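Local coordinates for protein 3-ketosteroid-delta4-5alpha-dehydrogenase (Rhodococcus jostii, PDB 4AT2) that probably uses its bound FAD to dehydrogenate 3-ketosteroids, introducing the C4-C5 (delta4) double bond during steroid catabolism, at residues F101-A115 against E170-R184. Numbering follows the deposited sequence. Where two conformers were deposited one is given.
Sequences FDDSPENMKTFMMAA and ENAAPFNEIAAPAPR. Unlike the reference sequence in segment 170-184: Ala180 (reference Thr).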
ATOM      1  N   PHE A 101      -9.589  31.731 -14.397  1.00 10.07           N
ATOM      2  CA  PHE A 101      -9.739  30.274 -14.488  1.00 10.05           C
ATOM      3  C   PHE A 101     -11.061  29.859 -13.891  1.00 10.48           C
ATOM      4  O   PHE A 101     -11.289  30.060 -12.686  1.00 10.49           O
ATOM      5  CB  PHE A 101      -8.584  29.541 -13.760  1.00  9.48           C
ATOM      6  CG  PHE A 101      -7.243  29.717 -14.426  1.00  9.42           C
ATOM      7  CD1 PHE A 101      -6.842  28.864 -15.457  1.00  9.18           C
ATOM      8  CD2 PHE A 101      -6.394  30.744 -14.037  1.00  9.46           C
ATOM      9  CE1 PHE A 101      -5.602  29.020 -16.076  1.00  9.21           C
ATOM     10  CE2 PHE A 101      -5.154  30.911 -14.652  1.00  9.37           C
ATOM     11  CZ  PHE A 101      -4.764  30.054 -15.674  1.00  9.36           C
ATOM     12  N   ASP A 102     -11.933  29.287 -14.727  1.00 10.98           N
ATOM     13  CA  ASP A 102     -13.172  28.706 -14.222  1.00 11.78           C
ATOM     14  C   ASP A 102     -12.918  27.419 -13.447  1.00 11.20           C
ATOM     15  O   ASP A 102     -11.970  26.684 -13.730  1.00 10.93           O
ATOM     16  CB  ASP A 102     -14.160  28.423 -15.341  1.00 13.21           C
ATOM     17  CG  ASP A 102     -15.597  28.314 -14.838  1.00 14.38           C
ATOM     18  OD1 ASP A 102     -15.976  28.987 -13.867  1.00 15.76           O
ATOM     19  OD2 ASP A 102     -16.368  27.562 -15.455  1.00 17.23           O
ATOM     20  N   ASP A 103     -13.784  27.170 -12.467  1.00 10.99           N
ATOM     21  CA  ASP A 103     -13.745  25.957 -11.659  1.00 10.73           C
ATOM     22  C   ASP A 103     -15.030  25.884 -10.849  1.00 11.16           C
ATOM     23  O   ASP A 103     -15.740  26.888 -10.694  1.00 11.90           O
ATOM     24  CB  ASP A 103     -12.527  25.967 -10.709  1.00 10.12           C
ATOM     25  CG  ASP A 103     -12.133  24.581 -10.224  1.00  9.66           C
ATOM     26  OD1 ASP A 103     -12.547  23.559 -10.838  1.00  9.48           O
ATOM     27  OD2 ASP A 103     -11.381  24.520  -9.217  1.00  9.37           O
ATOM     28  N   SER A 104     -15.331  24.687 -10.360  1.00 11.09           N
ATOM     29  CA  SER A 104     -16.520  24.445  -9.553  1.00 11.24           C
ATOM     30  C   SER A 104     -16.206  23.327  -8.573  1.00 11.06           C
ATOM     31  O   SER A 104     -15.280  22.544  -8.812  1.00 10.49           O
ATOM     32  CB  SER A 104     -17.693  24.014 -10.440  1.00 11.48           C
ATOM     33  OG  SER A 104     -17.433  22.749 -11.024  1.00 11.67           O
ATOM     34  N   PRO A 105     -16.972  23.238  -7.478  1.00 11.48           N
ATOM     35  CA  PRO A 105     -16.776  22.119  -6.562  1.00 11.62           C
ATOM     36  C   PRO A 105     -16.919  20.758  -7.236  1.00 11.90           C
ATOM     37  O   PRO A 105     -16.167  19.841  -6.895  1.00 11.68           O
ATOM     38  CB  PRO A 105     -17.846  22.341  -5.500  1.00 11.89           C
ATOM     39  CG  PRO A 105     -17.995  23.831  -5.472  1.00 12.07           C
ATOM     40  CD  PRO A 105     -17.906  24.236  -6.919  1.00 11.85           C
ATOM     41  N   GLU A 106     -17.841  20.627  -8.193  1.00 12.75           N
ATOM     42  CA  GLU A 106     -18.001  19.346  -8.882  1.00 13.37           C
ATOM     43  C   GLU A 106     -16.787  19.003  -9.738  1.00 12.27           C
ATOM     44  O   GLU A 106     -16.348  17.850  -9.766  1.00 11.68           O
ATOM     45  CB  GLU A 106     -19.285  19.291  -9.722  1.00 16.08           C
ATOM     46  CG  GLU A 106     -19.616  17.889 -10.251  1.00 19.31           C
ATOM     47  CD  GLU A 106     -19.539  16.787  -9.189  1.00 22.19           C
ATOM     48  OE1 GLU A 106     -20.161  16.911  -8.099  1.00 24.89           O
ATOM     49  OE2 GLU A 106     -18.828  15.784  -9.440  1.00 25.48           O
ATOM     50  N   ASN A 107     -16.256  20.005 -10.437  1.00 11.32           N
ATOM     51  CA  ASN A 107     -15.076  19.799 -11.272  1.00 10.54           C
ATOM     52  C   ASN A 107     -13.850  19.451 -10.421  1.00  9.91           C
ATOM     53  O   ASN A 107     -13.080  18.541 -10.746  1.00  9.52           O
ATOM     54  CB  ASN A 107     -14.816  21.037 -12.125  1.00 10.68           C
ATOM     55  CG  ASN A 107     -13.761  20.794 -13.176  1.00 10.46           C
ATOM     56  OD1 ASN A 107     -13.856  19.840 -13.959  1.00 10.47           O
ATOM     57  ND2 ASN A 107     -12.733  21.640 -13.188  1.00 10.14           N
ATOM     58  N   MET A 108     -13.693  20.175  -9.319  1.00  9.56           N
ATOM     59  CA  MET A 108     -12.617  19.904  -8.380  1.00  9.29           C
ATOM     60  C   MET A 108     -12.718  18.482  -7.824  1.00  9.35           C
ATOM     61  O   MET A 108     -11.713  17.769  -7.755  1.00  9.08           O
ATOM     62  CB  MET A 108     -12.655  20.936  -7.260  1.00  9.18           C
ATOM     63  CG  MET A 108     -11.484  20.867  -6.310  1.00  8.87           C
ATOM     64  SD  MET A 108     -11.657  22.231  -5.152  1.00  8.94           S
ATOM     65  CE  MET A 108     -10.422  21.766  -3.950  1.00  8.58           C
ATOM     66  N   LYS A 109     -13.926  18.078  -7.438  1.00  9.74           N
ATOM     67  CA  LYS A 109     -14.149  16.734  -6.886  1.00  9.92           C
ATOM     68  C   LYS A 109     -13.798  15.656  -7.925  1.00  9.68           C
ATOM     69  O   LYS A 109     -13.135  14.665  -7.608  1.00  9.63           O
ATOM     70  CB  LYS A 109     -15.607  16.572  -6.404  1.00 10.64           C
ATOM     71  CG  LYS A 109     -15.935  15.144  -5.963  1.00 11.19           C
ATOM     72  CD  LYS A 109     -17.413  14.931  -5.658  1.00 12.38           C
ATOM     73  CE  LYS A 109     -17.726  13.440  -5.575  1.00 12.52           C
ATOM     74  NZ  LYS A 109     -19.054  13.182  -4.948  1.00 13.29           N
ATOM     75  N   THR A 110     -14.221  15.868  -9.170  1.00  9.58           N
ATOM     76  CA  THR A 110     -13.966  14.906 -10.241  1.00  9.28           C
ATOM     77  C   THR A 110     -12.468  14.711 -10.420  1.00  9.04           C
ATOM     78  O   THR A 110     -11.981  13.574 -10.511  1.00  9.04           O
ATOM     79  CB  THR A 110     -14.644  15.350 -11.547  1.00  9.64           C
ATOM     80  OG1 THR A 110     -16.062  15.402 -11.326  1.00 10.00           O
ATOM     81  CG2 THR A 110     -14.349  14.351 -12.690  1.00  9.63           C
ATOM     82  N   PHE A 111     -11.736  15.818 -10.428  1.00  8.60           N
ATOM     83  CA  PHE A 111     -10.289  15.723 -10.522  1.00  8.33           C
ATOM     84  C   PHE A 111      -9.693  14.967  -9.332  1.00  8.36           C
ATOM     85  O   PHE A 111      -8.859  14.063  -9.506  1.00  8.11           O
ATOM     86  CB  PHE A 111      -9.606  17.097 -10.634  1.00  8.17           C
ATOM     87  CG  PHE A 111      -8.115  17.002 -10.505  1.00  7.92           C
ATOM     88  CD1 PHE A 111      -7.340  16.579 -11.587  1.00  7.82           C
ATOM     89  CD2 PHE A 111      -7.494  17.234  -9.281  1.00  7.93           C
ATOM     90  CE1 PHE A 111      -5.965  16.438 -11.464  1.00  7.74           C
ATOM     91  CE2 PHE A 111      -6.122  17.089  -9.150  1.00  7.73           C
ATOM     92  CZ  PHE A 111      -5.358  16.697 -10.243  1.00  7.74           C
ATOM     93  N   MET A 112     -10.086  15.362  -8.126  1.00  8.55           N
ATOM     94  CA  MET A 112      -9.452  14.812  -6.923  1.00  8.72           C
ATOM     95  C   MET A 112      -9.717  13.314  -6.769  1.00  8.99           C
ATOM     96  O   MET A 112      -8.817  12.566  -6.401  1.00  9.12           O
ATOM     97  CB  MET A 112      -9.888  15.570  -5.667  1.00  8.86           C
ATOM     98  CG  MET A 112      -9.325  16.988  -5.610  1.00  8.89           C
ATOM     99  SD  MET A 112      -9.873  17.902  -4.155  1.00  9.13           S
ATOM    100  CE  MET A 112      -8.787  17.244  -2.883  1.00  9.00           C
ATOM    101  N   MET A 113     -10.943  12.882  -7.055  1.00  9.53           N
ATOM    102  CA  MET A 113     -11.280  11.447  -6.985  1.00  9.90           C
ATOM    103  C   MET A 113     -10.405  10.638  -7.943  1.00  9.89           C
ATOM    104  O   MET A 113      -9.930   9.546  -7.605  1.00 10.20           O
ATOM    105  CB  MET A 113     -12.767  11.206  -7.300  1.00 10.69           C
ATOM    106  CG  MET A 113     -13.727  11.719  -6.237  1.00 11.44           C
ATOM    107  SD  MET A 113     -13.428  11.040  -4.591  1.00 12.64           S
ATOM    108  CE  MET A 113     -13.758   9.297  -4.870  1.00 12.75           C
ATOM    109  N   ALA A 114     -10.171  11.188  -9.134  1.00  9.74           N
ATOM    110  CA  ALA A 114      -9.362  10.503 -10.143  1.00  9.65           C
ATOM    111  C   ALA A 114      -7.872  10.493  -9.813  1.00  9.66           C
ATOM    112  O   ALA A 114      -7.199   9.481 -10.027  1.00 10.03           O
ATOM    113  CB  ALA A 114      -9.596  11.133 -11.514  1.00  9.89           C
ATOM    114  N   ALA A 115      -7.363  11.611  -9.294  1.00  9.14           N
ATOM    115  CA  ALA A 115      -5.922  11.812  -9.147  1.00  9.09           C
ATOM    116  C   ALA A 115      -5.375  11.358  -7.809  1.00  8.92           C
ATOM    117  O   ALA A 115      -4.181  11.089  -7.700  1.00  9.08           O
ATOM    118  CB  ALA A 115      -5.550  13.274  -9.390  1.00  9.02           C
ATOM    119  N   GLU A 170      -3.416  18.722 -13.296  1.00  7.47           N
ATOM    120  CA  GLU A 170      -4.772  18.992 -13.806  1.00  7.54           C
ATOM    121  C   GLU A 170      -4.752  19.307 -15.297  1.00  7.73           C
ATOM    122  O   GLU A 170      -5.718  19.026 -16.006  1.00  7.88           O
ATOM    123  CB  GLU A 170      -5.420  20.179 -13.082  1.00  7.58           C
ATOM    124  CG  GLU A 170      -5.649  19.991 -11.587  1.00  7.53           C
ATOM    125  CD  GLU A 170      -4.429  20.343 -10.735  1.00  7.57           C
ATOM    126  OE1 GLU A 170      -3.332  20.614 -11.269  1.00  7.54           O
ATOM    127  OE2 GLU A 170      -4.579  20.340  -9.499  1.00  7.52           O
ATOM    128  N   ASN A 171      -3.655  19.907 -15.754  0.50  7.85           N
ATOM    129  CA  ASN A 171      -3.515  20.321 -17.143  0.50  8.04           C
ATOM    130  C   ASN A 171      -2.596  19.388 -17.925  0.50  7.88           C
ATOM    131  O   ASN A 171      -1.873  19.822 -18.830  0.50  7.97           O
ATOM    132  CB  ASN A 171      -3.000  21.759 -17.203  0.50  8.34           C
ATOM    133  CG  ASN A 171      -3.188  22.388 -18.566  0.50  8.63           C
ATOM    134  OD1 ASN A 171      -4.189  22.142 -19.240  0.50  9.01           O
ATOM    135  ND2 ASN A 171      -2.241  23.232 -18.966  0.50  8.86           N
ATOM    136  N   ALA A 172      -2.623  18.105 -17.565  1.00  7.65           N
ATOM    137  CA  ALA A 172      -1.868  17.078 -18.289  1.00  7.53           C
ATOM    138  C   ALA A 172      -2.646  15.772 -18.290  1.00  7.57           C
ATOM    139  O   ALA A 172      -3.589  15.604 -17.515  1.00  7.44           O
ATOM    140  CB  ALA A 172      -0.474  16.882 -17.684  1.00  7.41           C
ATOM    141  N   ALA A 173      -2.267  14.871 -19.193  1.00  7.65           N
ATOM    142  CA  ALA A 173      -2.886  13.549 -19.267  1.00  7.95           C
ATOM    143  C   ALA A 173      -2.569  12.766 -17.995  1.00  8.09           C
ATOM    144  O   ALA A 173      -1.497  12.944 -17.417  1.00  8.17           O
ATOM    145  CB  ALA A 173      -2.357  12.811 -20.483  1.00  7.92           C
ATOM    146  N   PRO A 174      -3.488  11.895 -17.540  1.00  8.42           N
ATOM    147  CA  PRO A 174      -4.801  11.600 -18.114  1.00  8.80           C
ATOM    148  C   PRO A 174      -5.897  12.556 -17.647  1.00  9.00           C
ATOM    149  O   PRO A 174      -6.990  12.548 -18.208  1.00  9.36           O
ATOM    150  CB  PRO A 174      -5.086  10.193 -17.573  1.00  8.72           C
ATOM    151  CG  PRO A 174      -4.462  10.221 -16.203  1.00  8.67           C
ATOM    152  CD  PRO A 174      -3.189  11.014 -16.385  1.00  8.51           C
ATOM    153  N   PHE A 175      -5.606  13.380 -16.644  1.00  8.99           N
ATOM    154  CA  PHE A 175      -6.664  14.103 -15.930  1.00  9.31           C
ATOM    155  C   PHE A 175      -7.312  15.221 -16.718  1.00  9.63           C
ATOM    156  O   PHE A 175      -8.476  15.534 -16.489  1.00  9.67           O
ATOM    157  CB  PHE A 175      -6.155  14.582 -14.565  1.00  9.40           C
ATOM    158  CG  PHE A 175      -5.579  13.466 -13.754  1.00  9.45           C
ATOM    159  CD1 PHE A 175      -6.383  12.382 -13.391  1.00  9.55           C
ATOM    160  CD2 PHE A 175      -4.228  13.448 -13.424  1.00  9.40           C
ATOM    161  CE1 PHE A 175      -5.847  11.315 -12.685  1.00  9.47           C
ATOM    162  CE2 PHE A 175      -3.689  12.381 -12.712  1.00  9.38           C
ATOM    163  CZ  PHE A 175      -4.503  11.312 -12.350  1.00  9.47           C
ATOM    164  N   ASN A 176      -6.573  15.788 -17.669  1.00  9.72           N
ATOM    165  CA  ASN A 176      -7.126  16.847 -18.510  1.00 10.48           C
ATOM    166  C   ASN A 176      -8.256  16.401 -19.448  1.00 11.83           C
ATOM    167  O   ASN A 176      -8.904  17.257 -20.062  1.00 12.60           O
ATOM    168  CB  ASN A 176      -6.014  17.599 -19.257  1.00  9.86           C
ATOM    169  CG  ASN A 176      -5.255  16.721 -20.232  1.00  9.48           C
ATOM    170  OD1 ASN A 176      -5.482  15.516 -20.311  1.00  9.16           O
ATOM    171  ND2 ASN A 176      -4.349  17.334 -20.990  1.00  9.36           N
ATOM    172  N   GLU A 177      -8.507  15.088 -19.543  1.00 12.96           N
ATOM    173  CA  GLU A 177      -9.674  14.575 -20.286  1.00 15.13           C
ATOM    174  C   GLU A 177     -10.768  14.057 -19.354  1.00 14.87           C
ATOM    175  O   GLU A 177     -11.839  13.631 -19.818  1.00 15.59           O
ATOM    176  CB  GLU A 177      -9.271  13.453 -21.244  1.00 17.69           C
ATOM    177  CG  GLU A 177      -7.999  13.713 -22.032  1.00 21.83           C
ATOM    178  CD  GLU A 177      -8.214  14.299 -23.416  1.00 24.89           C
ATOM    179  OE1 GLU A 177      -9.223  15.005 -23.647  1.00 27.70           O
ATOM    180  OE2 GLU A 177      -7.328  14.064 -24.278  1.00 27.80           O
ATOM    181  N   ILE A 178     -10.499  14.096 -18.051  1.00 14.08           N
ATOM    182  CA  ILE A 178     -11.401  13.580 -17.021  1.00 14.11           C
ATOM    183  C   ILE A 178     -12.122  14.735 -16.316  1.00 13.22           C
ATOM    184  O   ILE A 178     -13.309  14.642 -15.999  1.00 13.21           O
ATOM    185  CB  ILE A 178     -10.619  12.712 -15.995  1.00 14.89           C
ATOM    186  CG1 ILE A 178     -10.082  11.446 -16.679  1.00 16.03           C
ATOM    187  CG2 ILE A 178     -11.476  12.355 -14.792  1.00 16.08           C
ATOM    188  CD1 ILE A 178      -9.024  10.715 -15.878  1.00 16.54           C
ATOM    189  N   ALA A 179     -11.387  15.821 -16.086  1.00 11.94           N
ATOM    190  CA  ALA A 179     -11.922  17.031 -15.466  1.00 11.09           C
ATOM    191  C   ALA A 179     -11.402  18.197 -16.278  1.00 10.59           C
ATOM    192  O   ALA A 179     -10.342  18.092 -16.902  1.00 10.77           O
ATOM    193  CB  ALA A 179     -11.436  17.143 -14.033  1.00 10.94           C
ATOM    194  N   ALA A 180     -12.130  19.310 -16.280  1.00 10.33           N
ATOM    195  CA  ALA A 180     -11.635  20.503 -16.959  1.00  9.98           C
ATOM    196  C   ALA A 180     -10.455  21.035 -16.155  1.00  9.45           C
ATOM    197  O   ALA A 180     -10.582  21.226 -14.948  1.00  9.59           O
ATOM    198  CB  ALA A 180     -12.732  21.556 -17.075  1.00 10.36           C
ATOM    199  N   PRO A 181      -9.293  21.253 -16.805  1.00  9.09           N
ATOM    200  CA  PRO A 181      -8.130  21.778 -16.075  1.00  8.75           C
ATOM    201  C   PRO A 181      -8.414  23.107 -15.384  1.00  8.80           C
ATOM    202  O   PRO A 181      -9.002  24.011 -15.980  1.00  8.99           O
ATOM    203  CB  PRO A 181      -7.093  21.989 -17.179  1.00  8.78           C
ATOM    204  CG  PRO A 181      -7.439  20.945 -18.198  1.00  8.81           C
ATOM    205  CD  PRO A 181      -8.945  20.901 -18.196  1.00  9.00           C
ATOM    206  N   ALA A 182      -8.019  23.191 -14.121  1.00  8.50           N
ATOM    207  CA  ALA A 182      -8.080  24.436 -13.373  1.00  8.38           C
ATOM    208  C   ALA A 182      -6.945  24.367 -12.365  1.00  8.20           C
ATOM    209  O   ALA A 182      -6.760  23.343 -11.707  1.00  8.10           O
ATOM    210  CB  ALA A 182      -9.418  24.582 -12.652  1.00  8.61           C
ATOM    211  N   PRO A 183      -6.166  25.448 -12.252  1.00  8.18           N
ATOM    212  CA  PRO A 183      -5.083  25.483 -11.280  1.00  8.03           C
ATOM    213  C   PRO A 183      -5.656  25.686  -9.891  1.00  8.02           C
ATOM    214  O   PRO A 183      -6.555  26.516  -9.711  1.00  8.22           O
ATOM    215  CB  PRO A 183      -4.253  26.690 -11.736  1.00  8.19           C
ATOM    216  CG  PRO A 183      -5.253  27.598 -12.388  1.00  8.46           C
ATOM    217  CD  PRO A 183      -6.231  26.673 -13.075  1.00  8.44           C
ATOM    218  N   ARG A 184      -5.127  24.939  -8.923  1.00  7.90           N
ATOM    219  CA  ARG A 184      -5.648  24.976  -7.561  1.00  7.89           C
ATOM    220  C   ARG A 184      -4.541  25.174  -6.531  1.00  7.93           C
ATOM    221  O   ARG A 184      -4.805  25.196  -5.340  1.00  7.91           O
ATOM    222  CB  ARG A 184      -6.444  23.696  -7.278  1.00  7.65           C
ATOM    223  CG  ARG A 184      -7.665  23.583  -8.192  1.00  7.71           C
ATOM    224  CD  ARG A 184      -8.627  22.476  -7.797  1.00  7.60           C
ATOM    225  NE  ARG A 184      -9.636  22.353  -8.851  1.00  7.76           N
ATOM    226  CZ  ARG A 184      -9.592  21.449  -9.826  1.00  7.63           C
ATOM    227  NH1 ARG A 184      -8.623  20.532  -9.870  1.00  7.27           N
ATOM    228  NH2 ARG A 184     -10.535  21.459 -10.763  1.00  7.68           N
TER
HETATM  229  O   HOH W   1      -9.758  26.630 -15.421  1.00  9.96           O
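Asp103 and Arg184 form a side-on, two-nitrogen salt bridge where the N-terminal end of helix 105-115 packs on the long loop leading to strand 185-186, in a member of the FAD-binding domain family. This is structural packing near the sites: the Arg184 side chain is about 11 Å from the bound FAD, the Glu170 side chain about 11 Å from the bound androstenedione. Arg184 NE donates to Asp103 OD2 at 2.8 Å and NH2 to OD1 at 2.9 Å, the latter nearly straight (173°). Both donors come from the syn side but tilted out of the carboxylate plane. Asp103 OD2 has two further donors, Gly91 N and Gln96 NE2, and Arg184 NH1 is held by Tyr88 OH. Met108 CG lies over one guanidinium face, 3.5 Å from Arg184 NE, and Arg184 NH1 is 3.5 Å from Phe111 CD2. Replacing Arg184 by an alanine is likely to leave the buried Asp103 carboxylate without its charge partner and to open a gap against Met108 and Phe111.

Asn107, with CG anti to the backbone N (chi1 -170°), turns its amide onto the Ala180 backbone. ND2 donates to Ala180 O at 2.8 Å, while OD1 accepts from Ala180 N on an in-plane lone pair; the other ND2 hydrogen goes to Asp103 OD1, bracing the carboxylate. Ser104 is the N-cap, its OG accepting from Asn107 N.

Apolar packing flanks these polar groups. Pro183 CG lies over the Phe101 face, 3.6 Å from the ring centroid. Farther along the helix, the Phe111 edge meets the Phe175 face in an offset edge-to-face pair (planes at 79°). Ala115 CB sits over that Phe175 face, opposite Pro174, and Glu170 CG stands over the centre of Phe111, while Glu170 OE2 bonds to Tyr88 OH.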